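Chitinase (Paenibacillus sp. FPU-7, PDB 5GZT) probably hydrolyses internal beta-1,4 linkages between N-acetylglucosamine units of chitin and chitodextrins at random, as a family 18 glycoside hydrolase. Local coordinates at residues 215-220 with 251-256; 280-285 with 303-308. All coordinates share one frame; numbering follows the deposited sequence.

How the contacts relate
Contact 1 (215-220 with 251-256) and contact 2 (280-285 with 303-308) follow one another along the chain. Strand 251-261 turns back antiparallel into the long strand 264-284, whose end becomes the first strand of the family 18 barrel. Contact 1 thus belongs to a beta region set against the barrel, and contact 2 to the barrel wall itself. Their centres lie 22 Å apart and their nearest atoms about 5 Å, without touching. Contact 2 is the one near the probable active site, since Tyr-282 reaches Asp-407 of the family's DxDxE signature. The bound sodium belongs to neither: Glu-44, Thr-50, Phe-52 and Ser-72 hold it.

Contact 1. Residues 215-220 with 251-256; sequences TSPAGK and GTWLYS
Thr-215 and Leu-254 form an antiparallel hydrogen-bonded pair, the last rung before segment 215-220 leaves the sheet. Thr-215 N gives a short, nearly straight bond to Leu-254 O (2.7 Å, 173° at the hydrogen), and Leu-254 N returns one to Thr-215 O at 3.1 Å. Their side chains share a face of the sheet, with CB of Thr-215 4.0 Å from CB of Leu-254. A water joins them again, 2.9 Å from Thr-215 OG1 and weakly bonded to Leu-254 O.

At Ser-216 the chain begins a type I beta turn that runs to Gly-219. Ser-216 sets its CA over one face of the Trp-253 indole, 3.6 Å from the centroid of the six-membered ring and 11° off the normal, a clear CH-pi contact, with CB above the same face near CH2. Its hydroxyl serves the turn instead, with Lys-220 N donating to Ser-216 OG at 3.0 Å. Pro-217 continues across the same indole face, its CD 3.8 Å from the centroid of the five-membered ring, while its CG comes to 3.5 Å from Thr-252 O. In Trp-253, chi1 -72° puts CG beside the backbone N, and from there the indole presents one face to Ser-216 and Pro-217; NE1 donates to Ala-249 O, which helps hold the ring's rotation. At Gly-251 the backbone angles would already press a CB against the preceding carbonyl oxygen, and it would also head for Pro-217 CG.

The tip of the 210-215/221-225 hairpin is thereby seated on strand 251-261, which pairs on its other edge with strand 264-284. Tyr-255 packs against Leu-186 and Thr-189 of strand 184-191. Toward the barrel, Pro-217 O accepts from Lys-362 at the start of strand 362-368, and Thr-252 OG1 bonds to Asp-477, just before strand 478-481.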
ATOM      1  N   THR B 215       1.544 -16.591  11.469  1.00 52.81           N
ATOM      2  CA  THR B 215       2.776 -15.878  11.193  1.00 54.56           C
ATOM      3  C   THR B 215       2.408 -14.556  10.513  1.00 51.03           C
ATOM      4  O   THR B 215       1.832 -14.559   9.441  1.00 42.02           O
ATOM      5  CB  THR B 215       3.697 -16.660  10.265  1.00 59.58           C
ATOM      6  OG1 THR B 215       3.861 -17.979  10.780  1.00 76.06           O
ATOM      7  CG2 THR B 215       5.058 -15.976  10.146  1.00 62.57           C
ATOM      8  N   SER B 216       2.759 -13.459  11.171  1.00 52.97           N
ATOM      9  CA  SER B 216       2.631 -12.112  10.651  1.00 50.09           C
ATOM     10  C   SER B 216       3.469 -11.919   9.375  1.00 54.06           C
ATOM     11  O   SER B 216       4.310 -12.760   9.045  1.00 63.94           O
ATOM     12  CB  SER B 216       2.970 -11.074  11.756  1.00 51.28           C
ATOM     13  OG  SER B 216       4.326 -10.664  11.778  1.00 43.95           O
ATOM     14  N   PRO B 217       3.204 -10.842   8.611  1.00 54.05           N
ATOM     15  CA  PRO B 217       3.974 -10.633   7.381  1.00 49.90           C
ATOM     16  C   PRO B 217       5.384 -10.265   7.701  1.00 43.48           C
ATOM     17  O   PRO B 217       6.266 -10.535   6.897  1.00 41.64           O
ATOM     18  CB  PRO B 217       3.271  -9.446   6.702  1.00 54.57           C
ATOM     19  CG  PRO B 217       1.895  -9.431   7.291  1.00 56.16           C
ATOM     20  CD  PRO B 217       2.048  -9.925   8.701  1.00 53.91           C
ATOM     21  N   ALA B 218       5.577  -9.633   8.853  1.00 42.10           N
ATOM     22  CA  ALA B 218       6.905  -9.321   9.368  1.00 47.31           C
ATOM     23  C   ALA B 218       7.592 -10.473  10.185  1.00 53.32           C
ATOM     24  O   ALA B 218       8.579 -10.210  10.878  1.00 54.03           O
ATOM     25  CB  ALA B 218       6.845  -8.058  10.203  1.00 48.26           C
ATOM     26  N   GLY B 219       7.089 -11.709  10.081  1.00 53.77           N
ATOM     27  CA  GLY B 219       7.646 -12.894  10.740  1.00 58.47           C
ATOM     28  C   GLY B 219       7.246 -13.247  12.178  1.00 57.10           C
ATOM     29  O   GLY B 219       7.639 -14.285  12.645  1.00 62.47           O
ATOM     30  N   LYS B 220       6.506 -12.413  12.909  1.00 66.88           N
ATOM     31  CA  LYS B 220       6.097 -12.776  14.293  1.00 67.34           C
ATOM     32  C   LYS B 220       5.187 -13.994  14.291  1.00 65.13           C
ATOM     33  O   LYS B 220       4.113 -13.960  13.692  1.00 58.86           O
ATOM     34  CB  LYS B 220       5.400 -11.637  15.045  1.00 74.10           C
ATOM     35  CG  LYS B 220       6.328 -10.588  15.660  1.00 81.33           C
ATOM     36  CD  LYS B 220       6.986  -9.669  14.633  1.00 91.99           C
ATOM     37  CE  LYS B 220       5.977  -8.880  13.781  1.00101.28           C
ATOM     38  NZ  LYS B 220       6.055  -7.401  13.934  1.00104.85           N
ATOM     39  N   GLY B 251      -1.491  -7.306   4.849  1.00 30.94           N
ATOM     40  CA  GLY B 251      -0.719  -8.101   3.902  1.00 34.83           C
ATOM     41  C   GLY B 251      -1.003  -9.595   4.050  1.00 38.79           C
ATOM     42  O   GLY B 251      -2.128  -9.994   4.391  1.00 39.00           O
ATOM     43  N   THR B 252       0.011 -10.419   3.794  1.00 36.64           N
ATOM     44  CA  THR B 252      -0.196 -11.875   3.754  1.00 40.19           C
ATOM     45  C   THR B 252       0.171 -12.550   5.105  1.00 39.37           C
ATOM     46  O   THR B 252       1.284 -12.384   5.582  1.00 36.55           O
ATOM     47  CB  THR B 252       0.572 -12.533   2.641  1.00 37.02           C
ATOM     48  OG1 THR B 252       0.143 -12.002   1.394  1.00 35.71           O
ATOM     49  CG2 THR B 252       0.270 -14.040   2.642  1.00 36.93           C
ATOM     50  N   TRP B 253      -0.810 -13.206   5.735  1.00 43.04           N
ATOM     51  CA  TRP B 253      -0.598 -14.007   6.976  1.00 45.15           C
ATOM     52  C   TRP B 253      -0.523 -15.484   6.630  1.00 40.49           C
ATOM     53  O   TRP B 253      -1.216 -15.962   5.758  1.00 41.43           O
ATOM     54  CB  TRP B 253      -1.695 -13.783   8.020  1.00 46.62           C
ATOM     55  CG  TRP B 253      -1.562 -12.457   8.636  1.00 43.21           C
ATOM     56  CD1 TRP B 253      -1.737 -11.270   7.996  1.00 40.94           C
ATOM     57  CD2 TRP B 253      -1.197 -12.139   9.988  1.00 41.64           C
ATOM     58  NE1 TRP B 253      -1.534 -10.235   8.870  1.00 41.92           N
ATOM     59  CE2 TRP B 253      -1.200 -10.731  10.097  1.00 41.76           C
ATOM     60  CE3 TRP B 253      -0.956 -12.894  11.136  1.00 41.28           C
ATOM     61  CZ2 TRP B 253      -0.900 -10.057  11.289  1.00 47.58           C
ATOM     62  CZ3 TRP B 253      -0.636 -12.224  12.336  1.00 43.96           C
ATOM     63  CH2 TRP B 253      -0.612 -10.822  12.398  1.00 49.52           C
ATOM     64  N   LEU B 254       0.368 -16.191   7.311  1.00 49.41           N
ATOM     65  CA  LEU B 254       0.457 -17.655   7.187  1.00 49.60           C
ATOM     66  C   LEU B 254      -0.153 -18.250   8.450  1.00 47.91           C
ATOM     67  O   LEU B 254       0.090 -17.766   9.565  1.00 52.30           O
ATOM     68  CB  LEU B 254       1.910 -18.079   6.975  1.00 52.71           C
ATOM     69  CG  LEU B 254       2.629 -17.471   5.747  1.00 49.44           C
ATOM     70  CD1 LEU B 254       4.113 -17.821   5.770  1.00 50.56           C
ATOM     71  CD2 LEU B 254       2.013 -17.939   4.436  1.00 49.42           C
ATOM     72  N   TYR B 255      -1.000 -19.252   8.282  1.00 54.72           N
ATOM     73  CA  TYR B 255      -1.564 -19.925   9.457  1.00 59.87           C
ATOM     74  C   TYR B 255      -1.420 -21.465   9.400  1.00 63.09           C
ATOM     75  O   TYR B 255      -1.378 -22.058   8.320  1.00 54.38           O
ATOM     76  CB  TYR B 255      -3.028 -19.511   9.686  1.00 56.27           C
ATOM     77  CG  TYR B 255      -3.980 -20.015   8.634  1.00 55.11           C
ATOM     78  CD1 TYR B 255      -4.091 -19.373   7.411  1.00 57.88           C
ATOM     79  CD2 TYR B 255      -4.760 -21.138   8.851  1.00 52.20           C
ATOM     80  CE1 TYR B 255      -4.952 -19.838   6.426  1.00 54.64           C
ATOM     81  CE2 TYR B 255      -5.630 -21.609   7.873  1.00 55.83           C
ATOM     82  CZ  TYR B 255      -5.727 -20.960   6.665  1.00 55.90           C
ATOM     83  OH  TYR B 255      -6.573 -21.427   5.681  1.00 53.18           O
ATOM     84  N   SER B 256      -1.322 -22.076  10.584  1.00 63.88           N
ATOM     85  CA  SER B 256      -1.480 -23.537  10.762  1.00 65.10           C
ATOM     86  C   SER B 256      -2.579 -23.806  11.789  1.00 67.77           C
ATOM     87  O   SER B 256      -2.694 -23.100  12.824  1.00 55.47           O
ATOM     88  CB  SER B 256      -0.204 -24.178  11.275  1.00 61.13           C
ATOM     89  OG  SER B 256       0.031 -23.718  12.600  1.00 58.36           O
TER
HETATM   90  O   HOH W   1       1.747 -20.023  10.785  1.00 44.08           O

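Contact 2. Residues 280-285 with 303-308; sequences VSYIPA and HLYYAF
Val-280, Tyr-305 and Tyr-282 interlock on one face of two parallel strands. Val-280 CG1 stands over the centre of the Tyr-305 ring, 3.6 Å from its centroid. Tyr-305 in turn sends its edge at the face of Tyr-282 in a T-shaped pair, planes at 69° and centroids 5.1 Å apart, with CD2 of Tyr-305 3.5 Å from CZ of Tyr-282. Ala-307 CB closes in at the Tyr-282 edge, 3.8 Å from CD2. The reverse face carries Ile-283 against Leu-304 (CG1 to CD1, 3.5 Å). Tyr-306, its CG anti to the backbone N (chi1 -171°), leans forward off the face it shares with Ile-283 and Leu-304, bringing CZ to 3.4 Å from Ala-285 CB.

Five backbone hydrogen bonds set this register, passing alternately between the strands; Ile-283 N to Tyr-305 O, at 2.8 Å, is the middle one. The phenol oxygens are tied further out: Tyr-282 OH to Asp-407, Tyr-305 OH to Tyr-478, and Tyr-306 OH to Asp-344 and Asn-347. Replacing Tyr-282 by an alanine would probably open a gap beside Tyr-305 and Ala-307, take away the face that the Tyr-305 edge meets and leave Asp-407 without its phenol partner.

These are the first two strands of the TIM barrel. Strand 619-623 closes it on the far edge of 280-284, strand 362-368 follows 303-312, and Trp-623 meets the rings of Tyr-282 and Phe-308 on the inner face. Helix 344-352 covers Ile-283 and Tyr-306 outside.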
ATOM      1  N   VAL B 280       0.136   0.205  -1.531  1.00 25.83           N
ATOM      2  CA  VAL B 280       1.266  -0.001  -2.402  1.00 26.61           C
ATOM      3  C   VAL B 280       1.660   1.332  -3.065  1.00 25.27           C
ATOM      4  O   VAL B 280       0.938   1.834  -3.904  1.00 25.72           O
ATOM      5  CB  VAL B 280       0.957  -1.018  -3.484  1.00 25.71           C
ATOM      6  CG1 VAL B 280       2.063  -1.057  -4.532  1.00 25.05           C
ATOM      7  CG2 VAL B 280       0.840  -2.401  -2.831  1.00 30.18           C
ATOM      8  N   SER B 281       2.767   1.884  -2.610  1.00 26.16           N
ATOM      9  CA  SER B 281       3.376   3.099  -3.164  1.00 26.26           C
ATOM     10  C   SER B 281       4.453   2.798  -4.209  1.00 23.92           C
ATOM     11  O   SER B 281       5.496   2.275  -3.868  1.00 25.68           O
ATOM     12  CB  SER B 281       3.927   3.962  -2.020  1.00 27.16           C
ATOM     13  OG  SER B 281       4.715   5.068  -2.502  1.00 24.82           O
ATOM     14  N   TYR B 282       4.185   3.075  -5.479  1.00 23.56           N
ATOM     15  CA  TYR B 282       5.181   2.952  -6.550  1.00 26.07           C
ATOM     16  C   TYR B 282       6.120   4.125  -6.385  1.00 29.69           C
ATOM     17  O   TYR B 282       5.657   5.249  -6.152  1.00 27.26           O
ATOM     18  CB  TYR B 282       4.592   3.010  -7.963  1.00 27.92           C
ATOM     19  CG  TYR B 282       4.154   1.678  -8.530  1.00 31.48           C
ATOM     20  CD1 TYR B 282       2.880   1.178  -8.284  1.00 31.36           C
ATOM     21  CD2 TYR B 282       4.984   0.917  -9.318  1.00 27.81           C
ATOM     22  CE1 TYR B 282       2.458  -0.034  -8.834  1.00 31.28           C
ATOM     23  CE2 TYR B 282       4.557  -0.302  -9.842  1.00 30.03           C
ATOM     24  CZ  TYR B 282       3.292  -0.786  -9.596  1.00 28.22           C
ATOM     25  OH  TYR B 282       2.830  -1.976 -10.141  1.00 25.52           O
ATOM     26  N   ILE B 283       7.425   3.860  -6.492  1.00 29.94           N
ATOM     27  CA  ILE B 283       8.480   4.863  -6.362  1.00 28.19           C
ATOM     28  C   ILE B 283       9.363   4.738  -7.575  1.00 27.80           C
ATOM     29  O   ILE B 283       9.853   3.668  -7.842  1.00 27.50           O
ATOM     30  CB  ILE B 283       9.320   4.614  -5.107  1.00 32.84           C
ATOM     31  CG1 ILE B 283       8.585   5.158  -3.881  1.00 38.91           C
ATOM     32  CG2 ILE B 283      10.696   5.290  -5.217  1.00 33.70           C
ATOM     33  CD1 ILE B 283       8.951   6.591  -3.509  1.00 38.02           C
ATOM     34  N   PRO B 284       9.611   5.846  -8.300  1.00 27.97           N
ATOM     35  CA  PRO B 284      10.294   5.765  -9.551  1.00 24.59           C
ATOM     36  C   PRO B 284      11.816   5.653  -9.359  1.00 24.51           C
ATOM     37  O   PRO B 284      12.396   6.333  -8.512  1.00 28.87           O
ATOM     38  CB  PRO B 284      10.005   7.125 -10.195  1.00 25.88           C
ATOM     39  CG  PRO B 284       9.827   8.031  -9.063  1.00 28.82           C
ATOM     40  CD  PRO B 284       9.148   7.212  -8.010  1.00 27.92           C
ATOM     41  N   ALA B 285      12.421   4.883 -10.226  1.00 27.68           N
ATOM     42  CA  ALA B 285      13.849   4.602 -10.160  1.00 28.76           C
ATOM     43  C   ALA B 285      14.675   5.776 -10.607  1.00 30.34           C
ATOM     44  O   ALA B 285      15.848   5.859 -10.267  1.00 31.26           O
ATOM     45  CB  ALA B 285      14.175   3.394 -11.024  1.00 27.09           C
ATOM     46  N   HIS B 303       3.678  -0.964   1.537  1.00 27.45           N
ATOM     47  CA  HIS B 303       4.536  -1.555   0.513  1.00 27.81           C
ATOM     48  C   HIS B 303       5.101  -0.462  -0.373  1.00 31.50           C
ATOM     49  O   HIS B 303       4.392   0.460  -0.733  1.00 30.02           O
ATOM     50  CB  HIS B 303       3.774  -2.468  -0.402  1.00 25.50           C
ATOM     51  CG  HIS B 303       3.299  -3.740   0.220  1.00 33.39           C
ATOM     52  ND1 HIS B 303       2.464  -3.781   1.318  1.00 33.22           N
ATOM     53  CD2 HIS B 303       3.463  -5.029  -0.172  1.00 36.17           C
ATOM     54  CE1 HIS B 303       2.156  -5.036   1.584  1.00 31.19           C
ATOM     55  NE2 HIS B 303       2.787  -5.813   0.728  1.00 33.08           N
ATOM     56  N   LEU B 304       6.350  -0.615  -0.778  1.00 31.73           N
ATOM     57  CA  LEU B 304       7.046   0.316  -1.655  1.00 29.31           C
ATOM     58  C   LEU B 304       7.521  -0.527  -2.834  1.00 30.27           C
ATOM     59  O   LEU B 304       8.179  -1.551  -2.635  1.00 33.19           O
ATOM     60  CB  LEU B 304       8.102   0.996  -0.826  1.00 31.41           C
ATOM     61  CG  LEU B 304       9.401   1.719  -1.232  1.00 35.27           C
ATOM     62  CD1 LEU B 304       9.508   1.947  -2.715  1.00 39.81           C
ATOM     63  CD2 LEU B 304       9.648   2.940  -0.357  1.00 31.16           C
ATOM     64  N   TYR B 305       7.061  -0.196  -4.032  1.00 25.54           N
ATOM     65  CA  TYR B 305       7.468  -0.889  -5.277  1.00 26.67           C
ATOM     66  C   TYR B 305       8.512  -0.017  -5.990  1.00 31.34           C
ATOM     67  O   TYR B 305       8.221   1.173  -6.390  1.00 26.55           O
ATOM     68  CB  TYR B 305       6.303  -1.107  -6.270  1.00 24.37           C
ATOM     69  CG  TYR B 305       5.391  -2.247  -5.993  1.00 25.32           C
ATOM     70  CD1 TYR B 305       5.302  -2.807  -4.722  1.00 26.20           C
ATOM     71  CD2 TYR B 305       4.614  -2.805  -7.011  1.00 27.38           C
ATOM     72  CE1 TYR B 305       4.486  -3.887  -4.494  1.00 28.50           C
ATOM     73  CE2 TYR B 305       3.794  -3.882  -6.773  1.00 26.32           C
ATOM     74  CZ  TYR B 305       3.760  -4.431  -5.522  1.00 25.66           C
ATOM     75  OH  TYR B 305       2.925  -5.492  -5.185  1.00 28.93           O
ATOM     76  N   TYR B 306       9.725  -0.579  -6.190  1.00 31.48           N
ATOM     77  CA  TYR B 306      10.776   0.133  -6.928  1.00 29.57           C
ATOM     78  C   TYR B 306      10.497  -0.068  -8.384  1.00 28.15           C
ATOM     79  O   TYR B 306      10.496  -1.195  -8.892  1.00 26.52           O
ATOM     80  CB  TYR B 306      12.182  -0.343  -6.560  1.00 34.40           C
ATOM     81  CG  TYR B 306      13.309   0.515  -7.133  1.00 30.41           C
ATOM     82  CD1 TYR B 306      13.544   1.774  -6.641  1.00 31.97           C
ATOM     83  CD2 TYR B 306      14.108   0.058  -8.157  1.00 33.46           C
ATOM     84  CE1 TYR B 306      14.565   2.567  -7.147  1.00 34.72           C
ATOM     85  CE2 TYR B 306      15.156   0.824  -8.656  1.00 35.24           C
ATOM     86  CZ  TYR B 306      15.368   2.085  -8.160  1.00 32.39           C
ATOM     87  OH  TYR B 306      16.405   2.847  -8.630  1.00 34.11           O
ATOM     88  N   ALA B 307      10.163   1.048  -9.062  1.00 27.10           N
ATOM     89  CA  ALA B 307       9.727   1.017 -10.412  1.00 25.56           C
ATOM     90  C   ALA B 307      10.836   1.606 -11.318  1.00 30.65           C
ATOM     91  O   ALA B 307      10.932   2.845 -11.488  1.00 23.08           O
ATOM     92  CB  ALA B 307       8.485   1.830 -10.535  1.00 29.90           C
ATOM     93  N   PHE B 308      11.646   0.796 -11.966  1.00 27.23           N
ATOM     94  CA  PHE B 308      11.442  -0.601 -12.288  1.00 31.73           C
ATOM     95  C   PHE B 308      12.812  -1.281 -12.504  1.00 33.47           C
ATOM     96  O   PHE B 308      13.867  -0.632 -12.894  1.00 27.54           O
ATOM     97  CB  PHE B 308      10.746  -0.723 -13.631  1.00 29.74           C
ATOM     98  CG  PHE B 308       9.319  -0.199 -13.651  1.00 31.49           C
ATOM     99  CD1 PHE B 308       8.276  -0.965 -13.113  1.00 30.10           C
ATOM    100  CD2 PHE B 308       9.007   0.981 -14.294  1.00 29.98           C
ATOM    101  CE1 PHE B 308       6.980  -0.534 -13.168  1.00 29.34           C
ATOM    102  CE2 PHE B 308       7.710   1.458 -14.346  1.00 30.62           C
ATOM    103  CZ  PHE B 308       6.690   0.712 -13.782  1.00 30.44           C
TER